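Local coordinates for protein signal recognition particle subunit SRP68 (PDB 4P3G) that belongs to the signal recognition particle, binds and remodels SRP RNA, and probably helps target secretory and membrane proteins to the endoplasmic reticulum, at residues 118-123 with 144-149; 150-155 with 165-170. All blocks are in the same frame, centred on the assembly; numbering follows the deposited sequence.

In the fold
From the N terminus, the chain passes through four helices before it reaches helix 103-128, which carries the first segment of contact 1. It then turns back into helix 136-156. Contact 1 (118-123 with 144-149) closes this turn across 20 intervening residues. Contact 2 (150-155 with 165-170) closes the next one, where helix 160-181 folds back on helix 136-156, with nine residues between the segments. The two loops follow in series and neither nest nor cross. Both use helix 136-156, in which 144-149 runs straight into 150-155. The contact centres lie about 10 Å apart. Packing of A147 on C170 and a salt bridge from E121 to R150 join them, and one phosphate ion touches both.

Contact 1 (118-123 with 144-149); sequences RIAEKL and AYAALL. With PO4 (phosphate ion), chain E.
The CD2-CE2 side of the Y145 ring touches the A120 methyl obliquely. Y145 CB leaves its backbone to one side of helix 103-128, not straight at it. CG stands anti to the backbone N (chi1 177°). Further out, CD2 lies 3.8 Å and CE2 3.7 Å from A120 CB. L149, one turn on in the same helix, puts CG 3.9 Å above one face of the Y145 ring, offset toward the rim. At the tip, Y145 OH is hydrogen-bonded to E81 of helix 71-93, so the buried hydroxyl is satisfied. Helices 103-128 and 136-156 run antiparallel here, at 162°, as neighbouring helices of the TPR-like, all-helical RNA-binding domain. Small residues meet where the axes approach to 8.3 Å: A120 CB and A146 CB are 4.1 Å apart. A146 CB also packs on the backbone of A120 and on CG of E121. L149 CD1 touches the same A120 methyl, 4.1 Å from A120 CB. E121 extends beyond CG, and its OE2 forms a salt bridge with R150 NE. R118, which takes no part in the helix packing, makes two weak hydrogen bonds from NH1 to a phosphate ion, to O1 at 2.7 Å and to O3 at 3.0 Å.

Contact 2 (150-155 with 165-170); sequences RGAALF and KSYAIC. With PO4 (phosphate ion), chain E.
In the antiparallel helical hairpin of helices 136-156 and 160-181, G151 lies over one face of the Y167 ring. This is a CH-pi contact, with G151 CA 3.9 Å from the ring centroid and 14° off the ring normal. G151 has no side chain, and a CB there would point toward helix 160-181. Y167 CG is anti to its carbonyl carbon (chi1 -85°). From there the ring extends across the backbone of G151, and its OH comes 3.2 Å from A152 N, at an angle too poor for a hydrogen bond. F155 CB sits at the ring edge, 4.3 Å from Y167 CE2. An alanine in place of Y167 would probably open a gap over G151 and take away the ring edge that F155 CB rests on. At the preceding position, S166 packs CB 3.6 Å from G151 N, while its OG lies beside CG of R150. The R150 chain bends at chi2 and chi3 and leads away from helix 160-181. Its NH1 is hydrogen-bonded to O1 of the phosphate ion at 3.2 Å, and NH2 makes weak bonds to O1 and O2. The ion probably came from the crystallisation liquor. R118 and R150 both bind it, which is consistent with, though not proof of, a role in RNA binding. Helix 103-128, whose E121 pairs with R150, flanks the hairpin. Beyond the contact, Y167 packs on S197 and M198 of helix 186-205. F155 meets W160, at the start of helix 160-181, edge-to-face.

Contact 1 (118-123 with 144-149)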
loop_
_atom_site.group_PDB
_atom_site.type_symbol
_atom_site.label_atom_id
_atom_site.label_comp_id
_atom_site.label_asym_id
_atom_site.label_seq_id
_atom_site.Cartn_x
_atom_site.Cartn_y
_atom_site.Cartn_z
ATOM N N ARG A 118 -10.179 -20.075 21.895
ATOM C CA ARG A 118 -10.894 -21.336 21.732
ATOM C C ARG A 118 -12.345 -21.202 22.205
ATOM O O ARG A 118 -13.269 -21.684 21.549
ATOM C CB ARG A 118 -10.199 -22.443 22.523
ATOM C CG ARG A 118 -8.960 -22.967 21.874
ATOM C CD ARG A 118 -8.452 -24.247 22.516
ATOM N NE ARG A 118 -8.126 -24.069 23.928
ATOM C CZ ARG A 118 -6.921 -23.735 24.379
ATOM N NH1 ARG A 118 -5.940 -23.507 23.525
ATOM N NH2 ARG A 118 -6.700 -23.598 25.678
ATOM N N ILE A 119 -12.552 -20.511 23.322
ATOM C CA ILE A 119 -13.901 -20.366 23.844
ATOM C C ILE A 119 -14.752 -19.528 22.899
ATOM O O ILE A 119 -15.881 -19.896 22.585
ATOM C CB ILE A 119 -13.897 -19.742 25.277
ATOM C CG1 ILE A 119 -13.335 -20.747 26.269
ATOM C CG2 ILE A 119 -15.316 -19.344 25.727
ATOM C CD1 ILE A 119 -12.806 -20.081 27.521
ATOM N N ALA A 120 -14.195 -18.419 22.427
ATOM C CA ALA A 120 -14.927 -17.535 21.529
ATOM C C ALA A 120 -15.160 -18.198 20.193
ATOM O O ALA A 120 -16.180 -17.957 19.552
ATOM C CB ALA A 120 -14.203 -16.232 21.348
ATOM N N GLU A 121 -14.210 -19.019 19.759
ATOM C CA GLU A 121 -14.353 -19.668 18.461
ATOM C C GLU A 121 -15.506 -20.658 18.490
ATOM O O GLU A 121 -16.309 -20.724 17.551
ATOM C CB GLU A 121 -13.050 -20.353 18.024
ATOM C CG GLU A 121 -11.990 -19.367 17.555
ATOM C CD GLU A 121 -10.597 -19.977 17.432
ATOM O OE1 GLU A 121 -10.426 -21.173 17.755
ATOM O OE2 GLU A 121 -9.678 -19.251 16.984
ATOM N N LYS A 122 -15.610 -21.398 19.587
ATOM C CA LYS A 122 -16.692 -22.342 19.734
ATOM C C LYS A 122 -18.031 -21.612 19.822
ATOM O O LYS A 122 -19.071 -22.142 19.402
ATOM C CB LYS A 122 -16.483 -23.221 20.962
ATOM C CG LYS A 122 -15.258 -24.094 20.892
ATOM C CD LYS A 122 -15.343 -25.218 21.918
ATOM C CE LYS A 122 -14.460 -26.402 21.525
ATOM N NZ LYS A 122 -13.009 -26.045 21.486
ATOM N N LEU A 123 -18.006 -20.400 20.371
ATOM C CA LEU A 123 -19.225 -19.611 20.501
ATOM C C LEU A 123 -19.708 -19.175 19.129
ATOM O O LEU A 123 -20.913 -19.195 18.860
ATOM C CB LEU A 123 -18.993 -18.385 21.385
ATOM C CG LEU A 123 -20.151 -17.379 21.386
ATOM C CD1 LEU A 123 -21.420 -18.025 21.885
ATOM C CD2 LEU A 123 -19.813 -16.136 22.194
ATOM N N ALA A 144 -16.024 -12.142 14.243
ATOM C CA ALA A 144 -15.042 -11.062 14.358
ATOM C C ALA A 144 -14.379 -11.135 15.747
ATOM O O ALA A 144 -13.143 -11.172 15.860
ATOM C CB ALA A 144 -15.695 -9.684 14.136
ATOM N N TYR A 145 -15.206 -11.233 16.784
ATOM C CA TYR A 145 -14.705 -11.318 18.150
ATOM C C TYR A 145 -13.756 -12.506 18.310
ATOM O O TYR A 145 -12.715 -12.402 18.974
ATOM C CB TYR A 145 -15.853 -11.447 19.142
ATOM C CG TYR A 145 -15.416 -11.606 20.582
ATOM C CD1 TYR A 145 -14.695 -10.606 21.238
ATOM C CD2 TYR A 145 -15.705 -12.771 21.278
ATOM C CE1 TYR A 145 -14.297 -10.766 22.552
ATOM C CE2 TYR A 145 -15.312 -12.940 22.583
ATOM C CZ TYR A 145 -14.611 -11.942 23.221
ATOM O OH TYR A 145 -14.230 -12.134 24.529
ATOM N N ALA A 146 -14.117 -13.639 17.721
ATOM C CA ALA A 146 -13.245 -14.794 17.795
ATOM C C ALA A 146 -11.939 -14.508 17.046
ATOM O O ALA A 146 -10.870 -15.012 17.406
ATOM C CB ALA A 146 -13.938 -16.014 17.259
ATOM N N ALA A 147 -12.028 -13.732 15.967
ATOM C CA ALA A 147 -10.843 -13.448 15.170
ATOM C C ALA A 147 -9.971 -12.500 15.932
ATOM O O ALA A 147 -8.752 -12.596 15.881
ATOM C CB ALA A 147 -11.225 -12.867 13.824
ATOM N N LEU A 148 -10.623 -11.637 16.703
ATOM C CA LEU A 148 -9.965 -10.613 17.500
ATOM C C LEU A 148 -9.117 -11.248 18.604
ATOM O O LEU A 148 -7.955 -10.860 18.839
ATOM C CB LEU A 148 -11.014 -9.701 18.135
ATOM C CG LEU A 148 -10.541 -8.547 19.030
ATOM C CD1 LEU A 148 -10.007 -7.428 18.160
ATOM C CD2 LEU A 148 -11.619 -8.026 20.018
ATOM N N LEU A 149 -9.711 -12.199 19.313
ATOM C CA LEU A 149 -8.981 -12.833 20.388
ATOM C C LEU A 149 -7.867 -13.689 19.798
ATOM O O LEU A 149 -6.763 -13.726 20.335
ATOM C CB LEU A 149 -9.905 -13.679 21.272
ATOM C CG LEU A 149 -10.850 -12.903 22.174
ATOM C CD1 LEU A 149 -11.467 -13.814 23.226
ATOM C CD2 LEU A 149 -10.157 -11.722 22.788
HETATM P P PO4 E . -5.310 -23.203 20.152
HETATM O O1 PO4 E . -5.488 -22.142 21.209
HETATM O O2 PO4 E . -6.326 -22.995 19.047
HETATM O O3 PO4 E . -5.506 -24.575 20.755
HETATM O O4 PO4 E . -3.904 -23.129 19.599
#

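Contact 2 (150-155 with 165-170)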
loop_
_atom_site.group_PDB
_atom_site.type_symbol
_atom_site.label_atom_id
_atom_site.label_comp_id
_atom_site.label_asym_id
_atom_site.label_seq_id
_atom_site.Cartn_x
_atom_site.Cartn_y
_atom_site.Cartn_z
ATOM N N ARG A 150 -8.157 -14.383 18.697
ATOM C CA ARG A 150 -7.154 -15.253 18.089
ATOM C C ARG A 150 -5.988 -14.399 17.578
ATOM O O ARG A 150 -4.834 -14.824 17.601
ATOM C CB ARG A 150 -7.754 -16.097 16.976
ATOM C CG ARG A 150 -6.743 -16.934 16.219
ATOM C CD ARG A 150 -6.072 -17.896 17.109
ATOM N NE ARG A 150 -7.020 -18.865 17.644
ATOM C CZ ARG A 150 -6.709 -19.758 18.584
ATOM N NH1 ARG A 150 -5.470 -19.789 19.068
ATOM N NH2 ARG A 150 -7.622 -20.619 19.031
ATOM N N GLY A 151 -6.305 -13.197 17.100
ATOM C CA GLY A 151 -5.278 -12.257 16.697
ATOM C C GLY A 151 -4.372 -11.844 17.854
ATOM O O GLY A 151 -3.148 -11.799 17.702
ATOM N N ALA A 152 -4.967 -11.547 19.004
ATOM C CA ALA A 152 -4.224 -11.161 20.197
ATOM C C ALA A 152 -3.282 -12.278 20.629
ATOM O O ALA A 152 -2.130 -12.046 21.000
ATOM C CB ALA A 152 -5.177 -10.827 21.312
ATOM N N ALA A 153 -3.778 -13.504 20.579
ATOM C CA ALA A 153 -2.969 -14.614 21.018
ATOM C C ALA A 153 -1.708 -14.755 20.163
ATOM O O ALA A 153 -0.610 -14.812 20.710
ATOM C CB ALA A 153 -3.789 -15.891 21.017
ATOM N N LEU A 154 -1.848 -14.764 18.835
ATOM C CA LEU A 154 -0.688 -14.957 17.951
ATOM C C LEU A 154 0.245 -13.744 17.967
ATOM O O LEU A 154 1.469 -13.867 17.825
ATOM C CB LEU A 154 -1.136 -15.260 16.533
ATOM C CG LEU A 154 -1.908 -16.564 16.329
ATOM C CD1 LEU A 154 -2.717 -16.479 15.035
ATOM C CD2 LEU A 154 -0.964 -17.769 16.342
ATOM N N PHE A 155 -0.336 -12.573 18.161
ATOM C CA PHE A 155 0.462 -11.364 18.308
ATOM C C PHE A 155 1.401 -11.458 19.545
ATOM O O PHE A 155 2.567 -11.054 19.474
ATOM C CB PHE A 155 -0.476 -10.175 18.431
ATOM C CG PHE A 155 0.209 -8.865 18.545
ATOM C CD1 PHE A 155 0.633 -8.404 19.797
ATOM C CD2 PHE A 155 0.384 -8.050 17.430
ATOM C CE1 PHE A 155 1.267 -7.166 19.931
ATOM C CE2 PHE A 155 1.010 -6.799 17.544
ATOM C CZ PHE A 155 1.455 -6.358 18.797
ATOM N N LYS A 165 -3.396 -12.872 9.655
ATOM C CA LYS A 165 -4.542 -13.578 9.066
ATOM C C LYS A 165 -5.776 -13.390 9.932
ATOM O O LYS A 165 -6.848 -13.121 9.401
ATOM C CB LYS A 165 -4.288 -15.075 8.865
ATOM C CG LYS A 165 -2.983 -15.389 8.220
ATOM C CD LYS A 165 -3.004 -16.777 7.610
ATOM C CE LYS A 165 -2.958 -17.851 8.663
ATOM N NZ LYS A 165 -2.499 -19.131 8.062
ATOM N N SER A 166 -5.640 -13.531 11.252
ATOM C CA SER A 166 -6.809 -13.363 12.122
ATOM C C SER A 166 -7.337 -11.953 12.115
ATOM O O SER A 166 -8.536 -11.731 11.959
ATOM C CB SER A 166 -6.514 -13.750 13.562
ATOM O OG SER A 166 -6.413 -15.142 13.676
ATOM N N TYR A 167 -6.430 -10.999 12.265
ATOM C CA TYR A 167 -6.818 -9.602 12.351
ATOM C C TYR A 167 -7.455 -9.103 11.061
ATOM O O TYR A 167 -8.333 -8.224 11.083
ATOM C CB TYR A 167 -5.598 -8.756 12.709
ATOM C CG TYR A 167 -5.295 -8.667 14.178
ATOM C CD1 TYR A 167 -6.288 -8.360 15.095
ATOM C CD2 TYR A 167 -4.018 -8.916 14.653
ATOM C CE1 TYR A 167 -6.017 -8.265 16.439
ATOM C CE2 TYR A 167 -3.728 -8.833 16.014
ATOM C CZ TYR A 167 -4.732 -8.505 16.903
ATOM O OH TYR A 167 -4.452 -8.428 18.260
ATOM N N ALA A 168 -7.016 -9.664 9.935
ATOM C CA ALA A 168 -7.592 -9.283 8.660
ATOM C C ALA A 168 -9.055 -9.693 8.654
ATOM O O ALA A 168 -9.917 -8.882 8.292
ATOM C CB ALA A 168 -6.843 -9.922 7.506
ATOM N N ILE A 169 -9.347 -10.920 9.105
ATOM C CA ILE A 169 -10.734 -11.359 9.137
ATOM C C ILE A 169 -11.566 -10.386 9.994
ATOM O O ILE A 169 -12.578 -9.867 9.533
ATOM C CB ILE A 169 -10.929 -12.766 9.726
ATOM C CG1 ILE A 169 -10.133 -13.842 8.996
ATOM C CG2 ILE A 169 -12.402 -13.086 9.857
ATOM C CD1 ILE A 169 -10.473 -13.949 7.616
ATOM N N CYS A 170 -11.148 -10.103 11.230
ATOM C CA CYS A 170 -12.030 -9.292 12.067
ATOM C C CYS A 170 -12.127 -7.832 11.635
ATOM O O CYS A 170 -13.183 -7.203 11.765
ATOM C CB CYS A 170 -11.703 -9.373 13.568
ATOM S SG CYS A 170 -10.291 -8.489 14.154
HETATM P P PO4 E . -5.310 -23.203 20.152
HETATM O O1 PO4 E . -5.488 -22.142 21.209
HETATM O O2 PO4 E . -6.326 -22.995 19.047
HETATM O O3 PO4 E . -5.506 -24.575 20.755
HETATM O O4 PO4 E . -3.904 -23.129 19.599
#